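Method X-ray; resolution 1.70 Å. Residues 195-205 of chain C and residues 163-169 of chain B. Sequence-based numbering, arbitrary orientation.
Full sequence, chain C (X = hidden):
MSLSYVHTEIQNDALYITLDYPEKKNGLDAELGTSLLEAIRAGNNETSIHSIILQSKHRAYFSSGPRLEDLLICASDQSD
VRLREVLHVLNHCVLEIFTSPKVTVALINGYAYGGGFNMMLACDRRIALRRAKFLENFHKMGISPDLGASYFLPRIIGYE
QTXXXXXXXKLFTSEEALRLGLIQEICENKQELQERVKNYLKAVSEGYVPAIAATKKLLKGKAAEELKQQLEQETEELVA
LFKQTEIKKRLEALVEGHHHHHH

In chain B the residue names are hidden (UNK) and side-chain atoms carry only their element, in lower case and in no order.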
# COMPACT_ATOMS: atom_id res chain seq x y z
N GLU C 195 16.45 27.70 0.73
CA GLU C 195 17.57 27.11 0.02
C GLU C 195 17.29 25.65 -0.37
O GLU C 195 17.71 25.20 -1.43
CB GLU C 195 18.87 27.22 0.82
CG GLU C 195 20.13 27.02 -0.01
CD GLU C 195 20.26 28.03 -1.15
OE1 GLU C 195 19.85 29.20 -0.97
OE2 GLU C 195 20.76 27.65 -2.24
N ARG C 196 16.58 24.92 0.49
CA ARG C 196 16.19 23.55 0.16
C ARG C 196 15.30 23.51 -1.08
O ARG C 196 15.53 22.73 -2.01
CB ARG C 196 15.49 22.86 1.33
CG ARG C 196 14.91 21.49 0.99
CD ARG C 196 15.98 20.50 0.54
NE ARG C 196 15.40 19.18 0.29
CZ ARG C 196 15.50 18.53 -0.86
NH1 ARG C 196 16.18 19.05 -1.87
NH2 ARG C 196 14.92 17.34 -1.00
N VAL C 197 14.28 24.37 -1.10
CA VAL C 197 13.38 24.44 -2.25
C VAL C 197 14.14 24.82 -3.51
O VAL C 197 13.89 24.27 -4.58
CB VAL C 197 12.23 25.43 -2.00
CG1 VAL C 197 11.44 25.68 -3.28
CG2 VAL C 197 11.33 24.92 -0.89
N LYS C 198 15.07 25.77 -3.39
CA LYS C 198 15.92 26.18 -4.50
C LYS C 198 16.69 24.99 -5.06
O LYS C 198 16.76 24.80 -6.27
CB LYS C 198 16.90 27.27 -4.04
CG LYS C 198 17.91 27.68 -5.08
CD LYS C 198 18.81 28.80 -4.54
CE LYS C 198 19.58 29.50 -5.65
NZ LYS C 198 20.27 30.72 -5.13
N ASN C 199 17.27 24.20 -4.16
CA ASN C 199 18.03 23.03 -4.57
C ASN C 199 17.14 21.97 -5.21
O ASN C 199 17.49 21.34 -6.21
CB ASN C 199 18.79 22.44 -3.39
CG ASN C 199 19.98 23.28 -2.98
OD1 ASN C 199 20.47 24.10 -3.75
ND2 ASN C 199 20.44 23.08 -1.75
N TYR C 200 15.96 21.78 -4.63
CA TYR C 200 15.01 20.80 -5.14
C TYR C 200 14.56 21.16 -6.56
O TYR C 200 14.56 20.31 -7.45
CB TYR C 200 13.80 20.74 -4.21
CG TYR C 200 12.75 19.70 -4.57
CD1 TYR C 200 12.83 18.40 -4.09
CD2 TYR C 200 11.66 20.05 -5.36
CE1 TYR C 200 11.85 17.46 -4.40
CE2 TYR C 200 10.68 19.11 -5.67
CZ TYR C 200 10.79 17.82 -5.19
OH TYR C 200 9.81 16.89 -5.50
N LEU C 201 14.19 22.42 -6.76
CA LEU C 201 13.81 22.91 -8.08
C LEU C 201 14.93 22.79 -9.11
O LEU C 201 14.66 22.54 -10.28
CB LEU C 201 13.29 24.35 -8.00
CG LEU C 201 11.98 24.56 -7.25
CD1 LEU C 201 11.62 26.03 -7.16
CD2 LEU C 201 10.85 23.77 -7.92
N LYS C 202 16.18 22.98 -8.69
CA LYS C 202 17.30 22.74 -9.59
C LYS C 202 17.31 21.29 -10.07
O LYS C 202 17.48 21.02 -11.26
CB LYS C 202 18.64 23.08 -8.93
CG LYS C 202 19.83 22.86 -9.86
CD LYS C 202 19.72 23.72 -11.11
CE LYS C 202 20.48 23.12 -12.30
NZ LYS C 202 21.92 22.88 -12.01
N ALA C 203 17.12 20.37 -9.13
CA ALA C 203 17.09 18.95 -9.47
C ALA C 203 15.95 18.66 -10.45
O ALA C 203 16.14 17.93 -11.42
CB ALA C 203 16.95 18.11 -8.21
N VAL C 204 14.77 19.22 -10.19
CA VAL C 204 13.66 19.05 -11.13
C VAL C 204 14.01 19.59 -12.52
O VAL C 204 13.73 18.94 -13.53
CB VAL C 204 12.36 19.73 -10.61
CG1 VAL C 204 11.23 19.52 -11.61
CG2 VAL C 204 11.97 19.18 -9.25
N SER C 205 14.65 20.75 -12.57
CA SER C 205 14.93 21.41 -13.84
C SER C 205 15.88 20.62 -14.76
O SER C 205 15.90 20.83 -15.97
CB SER C 205 15.50 22.82 -13.61
OG SER C 205 16.86 22.75 -13.20
N UNK B 163 8.90 9.38 -6.53
CA UNK B 163 9.19 10.64 -7.17
C UNK B 163 10.55 11.17 -6.71
O UNK B 163 11.34 11.68 -7.51
c UNK B 163 6.83 11.43 -7.78
c UNK B 163 8.08 11.67 -6.92
c UNK B 163 7.22 13.35 -9.71
s UNK B 163 7.01 11.56 -9.58
N UNK B 164 10.83 11.03 -5.41
CA UNK B 164 12.08 11.57 -4.88
C UNK B 164 13.31 10.78 -5.33
O UNK B 164 14.35 11.36 -5.64
n UNK B 164 12.88 13.91 -3.36
c UNK B 164 13.01 12.70 -2.84
c UNK B 164 12.05 11.66 -3.36
o UNK B 164 13.87 12.42 -2.01
N UNK B 165 13.18 9.46 -5.33
CA UNK B 165 14.25 8.59 -5.85
C UNK B 165 14.60 8.93 -7.30
O UNK B 165 15.77 8.98 -7.68
c UNK B 165 14.85 6.08 -6.17
c UNK B 165 13.82 7.13 -5.75
c UNK B 165 15.99 6.07 -5.18
c UNK B 165 14.20 4.72 -6.24
N UNK B 166 13.58 9.13 -8.12
CA UNK B 166 13.81 9.42 -9.53
C UNK B 166 14.41 10.80 -9.69
O UNK B 166 15.30 11.02 -10.52
c UNK B 166 12.50 9.29 -10.32
c UNK B 166 10.53 7.91 -11.00
c UNK B 166 12.84 6.92 -11.07
c UNK B 166 11.90 7.89 -10.35
N UNK B 167 13.94 11.75 -8.88
CA UNK B 167 14.42 13.12 -9.00
C UNK B 167 15.90 13.20 -8.66
O UNK B 167 16.68 13.86 -9.36
c UNK B 167 13.78 16.33 -7.04
c UNK B 167 13.64 14.02 -8.04
c UNK B 167 13.52 15.52 -8.31
c UNK B 167 14.41 15.97 -9.45
N UNK B 168 16.30 12.52 -7.59
CA UNK B 168 17.69 12.58 -7.12
C UNK B 168 18.67 11.85 -8.05
O UNK B 168 19.80 12.32 -8.28
c UNK B 168 17.35 12.77 -3.26
c UNK B 168 17.09 13.05 -4.72
o UNK B 168 16.95 13.61 -2.41
c UNK B 168 17.79 12.09 -5.68
o UNK B 168 17.93 11.70 -2.94
N UNK B 169 18.23 10.74 -8.62
CA UNK B 169 19.03 9.98 -9.58
C UNK B 169 20.43 9.66 -9.09
O UNK B 169 21.39 9.77 -9.86
O HOH W 1 14.94 15.54 -3.22

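Position 163 of chain B carries four side-chain atoms in an unbranched run: two carbons, a sulfur and a terminal carbon. None of them touches chain C. A thioether in that order is methionine. The CA-to-CB bond of Met163(B) points toward chain C, yet its side chain stops short of contact with chain C.

Position 164 has two carbons, the second bearing one oxygen and one nitrogen, a short carboxamide that meets the edge of the Tyr200(C) ring. It is therefore asparagine. Its CA-to-CB bond runs sideways, but the end of the side chain lies 3.8 Å from the ring of Tyr200(C), measured from the modelled ND2 of Asn164(B) to CE1, at the ring edge and near its plane. The amide is probably turned over in the model, so the identity of that terminal atom carries no weight.

Positions 165 and 166 each show four carbons forked at the second, and neither touches chain C. The fork identifies leucine in both cases. For Leu165(B) and Leu166(B), both side chains are out of reach of the chain C stretch.

Position 167 has the same four-carbon fork but points toward chain C, and its branches meet Tyr200(C), Ala203(C) and Val204(C). It is again leucine. CD1 of Leu167(B) sits 3.8 Å from the centroid of the Tyr200(C) ring, 26° off the normal, a CH-pi contact over the face. CD2 of Leu167(B) packs 3.5 Å from CB of Ala203(C) and 3.3 Å from its backbone C. CD1 of Leu167(B) lies 4.0 Å from CG2 of Val204(C), and CD2 of Leu167(B) 3.4 Å from N of Val204(C). The chi2 of -135° lies between wells.

Position 168 has three carbons, the third carrying two oxygens: a carboxylate that nears Arg196(C) and shares a water with it, hence glutamate. OE2 of Glu168(B) lies 4.5 Å from NH2 of Arg196(C), beyond a salt bridge and well out of the guanidinium plane. A water joins them instead, donating to OE2 of Glu168(B) at 2.9 Å and accepting from NH2 of Arg196(C) at 2.9 Å.

Position 169 has no side-chain atoms, touches nothing on chain C and is glycine. Gly169(B) is the first residue to leave helical geometry, with a phi of 51°, a positive value that favours glycine.

The contact is thus a helix crossing at 74°, with axes 9.8 Å apart at closest approach and 248 Å² buried in total. No direct hydrogen bond spans it. Leu167(B), with 100 Å² covered, forms its centre against Tyr200(C), Ala203(C) and Val204(C), while the water supplies the polar link between Arg196(C) and Glu168(B).

Chain B (163-169) MNLLLEG
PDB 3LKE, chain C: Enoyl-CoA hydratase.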